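L-Ala-D/L-Glu epimerase, a muconate lactonizing enzyme (Klebsiella pneumoniae subsp. pneumoniae MGH 78578, PDB 3FCP) belongs to the enolase superfamily, pairing an enolase-type N-terminal domain with a TIM-barrel-like C-terminal domain in which a magnesium ion is bound. Local coordinates at residues V139-A144 / P331-D336; V308-S313 / V341-A346. All coordinates share one frame; numbering follows the deposited sequence.

Interaction 1: residues V139-A144 / P331-D336; sequences VLWTLA and PLLLKD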
ATOM      1  N   VAL A 139     -20.423 -31.462 -16.786  1.00 25.43           N
ATOM      2  CA  VAL A 139     -21.045 -31.488 -15.471  1.00 25.88           C
ATOM      3  C   VAL A 139     -20.273 -32.494 -14.616  1.00 29.04           C
ATOM      4  O   VAL A 139     -20.202 -33.681 -14.953  1.00 28.36           O
ATOM      5  CB  VAL A 139     -22.521 -31.945 -15.558  1.00 25.98           C
ATOM      6  CG1 VAL A 139     -23.131 -32.001 -14.168  1.00 24.98           C
ATOM      7  CG2 VAL A 139     -23.312 -31.002 -16.453  1.00 24.98           C
ATOM      8  N   LEU A 140     -19.677 -32.025 -13.527  1.00 27.72           N
ATOM      9  CA  LEU A 140     -18.935 -32.928 -12.660  1.00 28.62           C
ATOM     10  C   LEU A 140     -19.901 -33.582 -11.682  1.00 29.92           C
ATOM     11  O   LEU A 140     -21.100 -33.298 -11.701  1.00 29.60           O
ATOM     12  CB  LEU A 140     -17.841 -32.161 -11.911  1.00 28.10           C
ATOM     13  CG  LEU A 140     -18.217 -30.894 -11.134  1.00 26.47           C
ATOM     14  CD1 LEU A 140     -19.005 -31.250  -9.875  1.00 25.06           C
ATOM     15  CD2 LEU A 140     -16.937 -30.142 -10.763  1.00 25.32           C
ATOM     16  N   TRP A 141     -19.384 -34.470 -10.842  1.00 31.02           N
ATOM     17  CA  TRP A 141     -20.213 -35.147  -9.852  1.00 32.17           C
ATOM     18  C   TRP A 141     -19.634 -34.877  -8.467  1.00 31.24           C
ATOM     19  O   TRP A 141     -18.415 -34.824  -8.296  1.00 30.10           O
ATOM     20  CB  TRP A 141     -20.248 -36.658 -10.125  1.00 34.61           C
ATOM     21  CG  TRP A 141     -21.164 -37.413  -9.208  1.00 37.10           C
ATOM     22  CD1 TRP A 141     -20.808 -38.338  -8.268  1.00 38.74           C
ATOM     23  CD2 TRP A 141     -22.588 -37.282  -9.122  1.00 37.95           C
ATOM     24  NE1 TRP A 141     -21.922 -38.787  -7.598  1.00 39.47           N
ATOM     25  CE2 TRP A 141     -23.028 -38.155  -8.102  1.00 38.66           C
ATOM     26  CE3 TRP A 141     -23.535 -36.508  -9.806  1.00 38.46           C
ATOM     27  CZ2 TRP A 141     -24.376 -38.276  -7.748  1.00 40.05           C
ATOM     28  CZ3 TRP A 141     -24.877 -36.628  -9.454  1.00 40.19           C
ATOM     29  CH2 TRP A 141     -25.283 -37.507  -8.433  1.00 40.20           C
ATOM     30  N   THR A 142     -20.501 -34.688  -7.482  1.00 31.56           N
ATOM     31  CA  THR A 142     -20.031 -34.428  -6.133  1.00 32.78           C
ATOM     32  C   THR A 142     -20.031 -35.705  -5.313  1.00 34.41           C
ATOM     33  O   THR A 142     -20.955 -36.514  -5.391  1.00 34.69           O
ATOM     34  CB  THR A 142     -20.892 -33.352  -5.421  1.00 34.13           C
ATOM     35  OG1 THR A 142     -20.624 -32.067  -5.998  1.00 33.61           O
ATOM     36  CG2 THR A 142     -20.569 -33.292  -3.929  1.00 33.67           C
ATOM     37  N   LEU A 143     -18.963 -35.886  -4.546  1.00 35.07           N
ATOM     38  CA  LEU A 143     -18.809 -37.042  -3.678  1.00 35.34           C
ATOM     39  C   LEU A 143     -18.960 -36.498  -2.263  1.00 35.13           C
ATOM     40  O   LEU A 143     -18.088 -35.782  -1.768  1.00 35.52           O
ATOM     41  CB  LEU A 143     -17.424 -37.659  -3.885  1.00 34.97           C
ATOM     42  CG  LEU A 143     -17.182 -38.125  -5.325  1.00 34.44           C
ATOM     43  CD1 LEU A 143     -15.725 -38.478  -5.535  1.00 35.37           C
ATOM     44  CD2 LEU A 143     -18.073 -39.320  -5.626  1.00 35.55           C
ATOM     45  N   ALA A 144     -20.084 -36.811  -1.627  1.00 35.48           N
ATOM     46  CA  ALA A 144     -20.345 -36.324  -0.277  1.00 37.52           C
ATOM     47  C   ALA A 144     -21.187 -37.284   0.562  1.00 38.34           C
ATOM     48  O   ALA A 144     -22.046 -36.850   1.328  1.00 36.82           O
ATOM     49  CB  ALA A 144     -21.034 -34.966  -0.348  1.00 37.56           C
ATOM     50  N   PRO A 331     -30.717 -31.919 -11.032  1.00 27.61           N
ATOM     51  CA  PRO A 331     -31.832 -32.793 -11.419  1.00 29.32           C
ATOM     52  C   PRO A 331     -31.565 -34.275 -11.157  1.00 29.60           C
ATOM     53  O   PRO A 331     -32.491 -35.038 -10.892  1.00 30.27           O
ATOM     54  CB  PRO A 331     -31.998 -32.505 -12.914  1.00 29.64           C
ATOM     55  CG  PRO A 331     -31.528 -31.091 -13.043  1.00 28.20           C
ATOM     56  CD  PRO A 331     -30.292 -31.088 -12.171  1.00 26.95           C
ATOM     57  N   LEU A 332     -30.300 -34.673 -11.235  1.00 29.57           N
ATOM     58  CA  LEU A 332     -29.922 -36.066 -11.023  1.00 30.52           C
ATOM     59  C   LEU A 332     -30.058 -36.539  -9.580  1.00 32.04           C
ATOM     60  O   LEU A 332     -29.961 -37.738  -9.305  1.00 31.99           O
ATOM     61  CB  LEU A 332     -28.490 -36.298 -11.517  1.00 31.56           C
ATOM     62  CG  LEU A 332     -28.290 -36.046 -13.014  1.00 33.17           C
ATOM     63  CD1 LEU A 332     -26.848 -36.297 -13.399  1.00 34.07           C
ATOM     64  CD2 LEU A 332     -29.223 -36.945 -13.808  1.00 34.49           C
ATOM     65  N   LEU A 333     -30.286 -35.607  -8.658  1.00 31.20           N
ATOM     66  CA  LEU A 333     -30.444 -35.964  -7.250  1.00 31.74           C
ATOM     67  C   LEU A 333     -31.911 -36.188  -6.889  1.00 32.00           C
ATOM     68  O   LEU A 333     -32.224 -36.622  -5.782  1.00 32.82           O
ATOM     69  CB  LEU A 333     -29.896 -34.855  -6.346  1.00 31.20           C
ATOM     70  CG  LEU A 333     -28.421 -34.472  -6.431  1.00 31.02           C
ATOM     71  CD1 LEU A 333     -28.160 -33.305  -5.486  1.00 30.80           C
ATOM     72  CD2 LEU A 333     -27.545 -35.666  -6.078  1.00 29.58           C
ATOM     73  N   LEU A 334     -32.806 -35.893  -7.822  1.00 32.30           N
ATOM     74  CA  LEU A 334     -34.236 -36.026  -7.568  1.00 33.77           C
ATOM     75  C   LEU A 334     -34.848 -37.285  -8.171  1.00 35.25           C
ATOM     76  O   LEU A 334     -34.425 -37.746  -9.232  1.00 35.43           O
ATOM     77  CB  LEU A 334     -34.972 -34.805  -8.125  1.00 32.54           C
ATOM     78  CG  LEU A 334     -34.406 -33.421  -7.794  1.00 32.86           C
ATOM     79  CD1 LEU A 334     -35.113 -32.392  -8.655  1.00 32.97           C
ATOM     80  CD2 LEU A 334     -34.572 -33.102  -6.314  1.00 32.52           C
ATOM     81  N   LYS A 335     -35.850 -37.835  -7.489  1.00 36.63           N
ATOM     82  CA  LYS A 335     -36.535 -39.020  -7.986  1.00 37.59           C
ATOM     83  C   LYS A 335     -37.636 -38.589  -8.951  1.00 37.59           C
ATOM     84  O   LYS A 335     -38.129 -39.389  -9.744  1.00 37.79           O
ATOM     85  CB  LYS A 335     -37.130 -39.824  -6.829  1.00 39.64           C
ATOM     86  CG  LYS A 335     -36.085 -40.342  -5.858  1.00 43.99           C
ATOM     87  CD  LYS A 335     -36.441 -41.726  -5.325  1.00 47.76           C
ATOM     88  CE  LYS A 335     -37.741 -41.715  -4.535  1.00 49.12           C
ATOM     89  NZ  LYS A 335     -38.114 -43.084  -4.072  1.00 51.07           N
ATOM     90  N   ASP A 336     -38.012 -37.314  -8.881  1.00 36.04           N
ATOM     91  CA  ASP A 336     -39.043 -36.759  -9.756  1.00 36.00           C
ATOM     92  C   ASP A 336     -38.891 -35.237  -9.794  1.00 35.12           C
ATOM     93  O   ASP A 336     -38.287 -34.647  -8.900  1.00 36.05           O
ATOM     94  CB  ASP A 336     -40.442 -37.128  -9.241  1.00 35.70           C
ATOM     95  CG  ASP A 336     -41.475 -37.231 -10.362  1.00 36.94           C
ATOM     96  OD1 ASP A 336     -42.666 -37.468 -10.058  1.00 37.49           O
ATOM     97  OD2 ASP A 336     -41.104 -37.085 -11.545  1.00 34.68           O
TER
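Trp141 meets Leu332 and Leu333 because its first torsion (chi1 -176°) sets CG opposite the backbone nitrogen, extending the indole from strand 136-143 toward a turn whose nearest CA, that of Leu332, lies 9.8 Å from the CA of Trp141. The CB of Trp141 does not itself point at the other segment; the length of the side chain makes the contact. On the 3-10 turn the two leucines share a first torsion near -61°, with CG lying beside the backbone nitrogen, yet they present different parts. Leu333 reaches out with one methyl branch, and its CD2 lies 3.7 Å from CH2 of Trp141. Leu332 offers its stem, CB standing 4.2 Å from CZ3 of Trp141. Both approach the CZ3-CH2 side of the six-membered ring obliquely.

The polar side of the indole is engaged elsewhere: Trp141 NE1 is hydrogen-bonded to Glu154 of helix 148-158, while Phe329 meets the ring edge-to-face. Backbone hydrogen bonds to Ala166 and Lys168 tie Trp141 to the neighbouring parallel strand of the barrel. The opposing turn has a bond of its own, from Leu334 N to Pro331 O at 3.2 Å.

This is a surface contact that joins the first barrel strand to the late loop after helix 307-317, with the Leu333 side chain about 14 Å from the magnesium ion. It illustrates how a weakly directional contact can acquire a definite geometry. Dispersion and the burial of 127 Å² of surface supply the attraction between the segments, whereas the bond to Glu154 and the packing of Phe329 should restrict how the indole can turn, so the orientation of the ring is probably fixed in large part by neighbours beyond the two segments.

Interaction 2: residues V308-S313 / V341-A346; sequences VGTVAS and VPLTFA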
ATOM      1  N   VAL A 308     -35.813 -26.833 -14.094  1.00 22.50           N
ATOM      2  CA  VAL A 308     -36.047 -25.456 -14.535  1.00 23.28           C
ATOM      3  C   VAL A 308     -34.871 -24.528 -14.214  1.00 22.89           C
ATOM      4  O   VAL A 308     -34.303 -23.903 -15.113  1.00 23.04           O
ATOM      5  CB  VAL A 308     -37.337 -24.875 -13.910  1.00 23.45           C
ATOM      6  CG1 VAL A 308     -37.491 -23.410 -14.313  1.00 23.36           C
ATOM      7  CG2 VAL A 308     -38.565 -25.682 -14.390  1.00 24.65           C
ATOM      8  N   GLY A 309     -34.511 -24.450 -12.934  1.00 22.71           N
ATOM      9  CA  GLY A 309     -33.410 -23.598 -12.516  1.00 21.83           C
ATOM     10  C   GLY A 309     -32.075 -24.033 -13.098  1.00 22.23           C
ATOM     11  O   GLY A 309     -31.198 -23.210 -13.372  1.00 22.87           O
ATOM     12  N   THR A 310     -31.914 -25.339 -13.280  1.00 21.90           N
ATOM     13  CA  THR A 310     -30.686 -25.868 -13.839  1.00 21.62           C
ATOM     14  C   THR A 310     -30.529 -25.473 -15.298  1.00 20.57           C
ATOM     15  O   THR A 310     -29.471 -24.987 -15.690  1.00 20.81           O
ATOM     16  CB  THR A 310     -30.632 -27.400 -13.696  1.00 23.49           C
ATOM     17  OG1 THR A 310     -30.481 -27.734 -12.311  1.00 23.38           O
ATOM     18  CG2 THR A 310     -29.466 -27.982 -14.484  1.00 23.05           C
ATOM     19  N   VAL A 311     -31.574 -25.646 -16.108  1.00 20.30           N
ATOM     20  CA  VAL A 311     -31.452 -25.287 -17.523  1.00 20.16           C
ATOM     21  C   VAL A 311     -31.317 -23.766 -17.671  1.00 19.90           C
ATOM     22  O   VAL A 311     -30.609 -23.280 -18.553  1.00 20.04           O
ATOM     23  CB  VAL A 311     -32.658 -25.809 -18.377  1.00 19.37           C
ATOM     24  CG1 VAL A 311     -33.905 -24.977 -18.123  1.00 22.29           C
ATOM     25  CG2 VAL A 311     -32.293 -25.774 -19.856  1.00 21.62           C
ATOM     26  N   ALA A 312     -31.986 -23.020 -16.796  1.00 20.85           N
ATOM     27  CA  ALA A 312     -31.900 -21.561 -16.827  1.00 20.81           C
ATOM     28  C   ALA A 312     -30.424 -21.188 -16.668  1.00 22.05           C
ATOM     29  O   ALA A 312     -29.904 -20.337 -17.397  1.00 21.72           O
ATOM     30  CB  ALA A 312     -32.720 -20.962 -15.692  1.00 18.49           C
ATOM     31  N   SER A 313     -29.751 -21.839 -15.719  1.00 21.45           N
ATOM     32  CA  SER A 313     -28.333 -21.586 -15.480  1.00 21.49           C
ATOM     33  C   SER A 313     -27.507 -21.999 -16.691  1.00 20.28           C
ATOM     34  O   SER A 313     -26.608 -21.272 -17.106  1.00 20.39           O
ATOM     35  CB  SER A 313     -27.834 -22.367 -14.263  1.00 21.39           C
ATOM     36  OG  SER A 313     -28.624 -22.100 -13.126  1.00 21.16           O
ATOM     37  N   VAL A 341     -40.534 -33.050 -19.516  1.00 34.17           N
ATOM     38  CA  VAL A 341     -39.377 -33.770 -20.052  1.00 34.63           C
ATOM     39  C   VAL A 341     -38.059 -33.271 -19.439  1.00 34.99           C
ATOM     40  O   VAL A 341     -37.717 -32.091 -19.546  1.00 34.84           O
ATOM     41  CB  VAL A 341     -39.300 -33.621 -21.587  1.00 35.18           C
ATOM     42  CG1 VAL A 341     -38.085 -34.366 -22.129  1.00 35.08           C
ATOM     43  CG2 VAL A 341     -40.578 -34.146 -22.220  1.00 34.41           C
ATOM     44  N   PRO A 342     -37.303 -34.171 -18.791  1.00 34.42           N
ATOM     45  CA  PRO A 342     -36.028 -33.801 -18.167  1.00 32.83           C
ATOM     46  C   PRO A 342     -34.906 -33.601 -19.183  1.00 32.20           C
ATOM     47  O   PRO A 342     -35.042 -33.961 -20.354  1.00 29.61           O
ATOM     48  CB  PRO A 342     -35.753 -34.978 -17.243  1.00 35.05           C
ATOM     49  CG  PRO A 342     -36.279 -36.131 -18.049  1.00 35.41           C
ATOM     50  CD  PRO A 342     -37.605 -35.597 -18.562  1.00 34.30           C
ATOM     51  N   LEU A 343     -33.802 -33.014 -18.724  1.00 30.79           N
ATOM     52  CA  LEU A 343     -32.636 -32.778 -19.570  1.00 29.65           C
ATOM     53  C   LEU A 343     -31.924 -34.110 -19.779  1.00 30.89           C
ATOM     54  O   LEU A 343     -32.057 -35.021 -18.966  1.00 30.55           O
ATOM     55  CB  LEU A 343     -31.672 -31.808 -18.881  1.00 28.10           C
ATOM     56  CG  LEU A 343     -32.187 -30.403 -18.565  1.00 24.66           C
ATOM     57  CD1 LEU A 343     -31.192 -29.689 -17.661  1.00 25.80           C
ATOM     58  CD2 LEU A 343     -32.393 -29.640 -19.853  1.00 24.05           C
ATOM     59  N   THR A 344     -31.162 -34.228 -20.857  1.00 31.10           N
ATOM     60  CA  THR A 344     -30.435 -35.462 -21.096  1.00 32.26           C
ATOM     61  C   THR A 344     -28.975 -35.289 -20.685  1.00 32.51           C
ATOM     62  O   THR A 344     -28.276 -34.397 -21.176  1.00 31.78           O
ATOM     63  CB  THR A 344     -30.496 -35.881 -22.579  1.00 34.50           C
ATOM     64  OG1 THR A 344     -29.619 -35.053 -23.349  1.00 38.99           O
ATOM     65  CG2 THR A 344     -31.912 -35.732 -23.112  1.00 32.28           C
ATOM     66  N   PHE A 345     -28.533 -36.134 -19.761  1.00 32.19           N
ATOM     67  CA  PHE A 345     -27.159 -36.119 -19.275  1.00 33.62           C
ATOM     68  C   PHE A 345     -26.480 -37.361 -19.851  1.00 35.73           C
ATOM     69  O   PHE A 345     -27.132 -38.384 -20.055  1.00 36.44           O
ATOM     70  CB  PHE A 345     -27.128 -36.195 -17.747  1.00 32.47           C
ATOM     71  CG  PHE A 345     -27.625 -34.951 -17.054  1.00 33.07           C
ATOM     72  CD1 PHE A 345     -26.724 -34.007 -16.557  1.00 32.53           C
ATOM     73  CD2 PHE A 345     -28.989 -34.736 -16.873  1.00 32.83           C
ATOM     74  CE1 PHE A 345     -27.175 -32.873 -15.886  1.00 31.48           C
ATOM     75  CE2 PHE A 345     -29.451 -33.604 -16.203  1.00 32.82           C
ATOM     76  CZ  PHE A 345     -28.539 -32.670 -15.706  1.00 34.08           C
ATOM     77  N   ALA A 346     -25.182 -37.272 -20.114  1.00 36.23           N
ATOM     78  CA  ALA A 346     -24.439 -38.403 -20.655  1.00 37.52           C
ATOM     79  C   ALA A 346     -22.966 -38.066 -20.809  1.00 38.90           C
ATOM     80  O   ALA A 346     -22.608 -36.926 -21.121  1.00 40.04           O
ATOM     81  CB  ALA A 346     -25.015 -38.817 -22.003  1.00 37.81           C
TER
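Leu343 leaves the 341-346 segment with its CB directed at helix 307-317 and spans Thr310 and Val311, consecutive residues of that helix, with one methyl on each. Neither its CB nor its CG comes within 4.2 Å of the side chains of the helical segment, and the touching begins where the side chain forks. CD1 takes one prong to Thr310, stopping 4.0 Å from CG2. The other prong, CD2, lies against Val311, 3.9 Å from its CG2, with the Val311 CB almost as near.

The torsions on the helix decide which groups Leu343 meets. In Thr310 the first torsion (-69°) holds OG1 beside the backbone nitrogen, where it bonds to the carbonyl of Gly306 one turn earlier, and CG2 is left to face the leucine. Val311 places CG2 opposite its own nitrogen, while CG1 occupies the crowded position between nitrogen and carbonyl carbon. Ser313 likewise keeps its hydroxyl within the helix: Ser313 OG donates to Gly309 O at 2.8 Å, and Ser313 N reaches the same oxygen from the opposite face of the carbonyl plane. Two donors therefore grip one buried acceptor.

Beyond the pair, Leu343 also packs on Val350 of strand 349-351, and Gly309 N is hydrogen-bonded to Glu51 of strand 47-53. The helix thus meets the three-stranded antiparallel sheet of the N-terminal domain through one part and the chain's late hairpin through another, a layout consistent with the enolase superfamily fold, in which a capping N-terminal domain is joined to a modified TIM barrel.

Overall arrangement
Both contacts are apolar and bury similar areas, yet they differ in depth. Interaction 1 lies at the surface and depends on one long aromatic side chain held by polar and aromatic neighbours; interaction 2 is buried and relies on the methyl groups of branched side chains whose helix satisfies its own hydroxyls. Their centres are 12 Å apart, and their segments alternate along the chain. They also touch directly: Leu332 CD2 packs 3.8 Å from Phe345 CD2, and Pro331 lies against Thr310. Strands 136-143 and 345-346 belong to the same sheet, so the two contacts bring helix 307-317 and the loop following it together with two strands of that sheet, one of them, 345-346, at its edge within this chain.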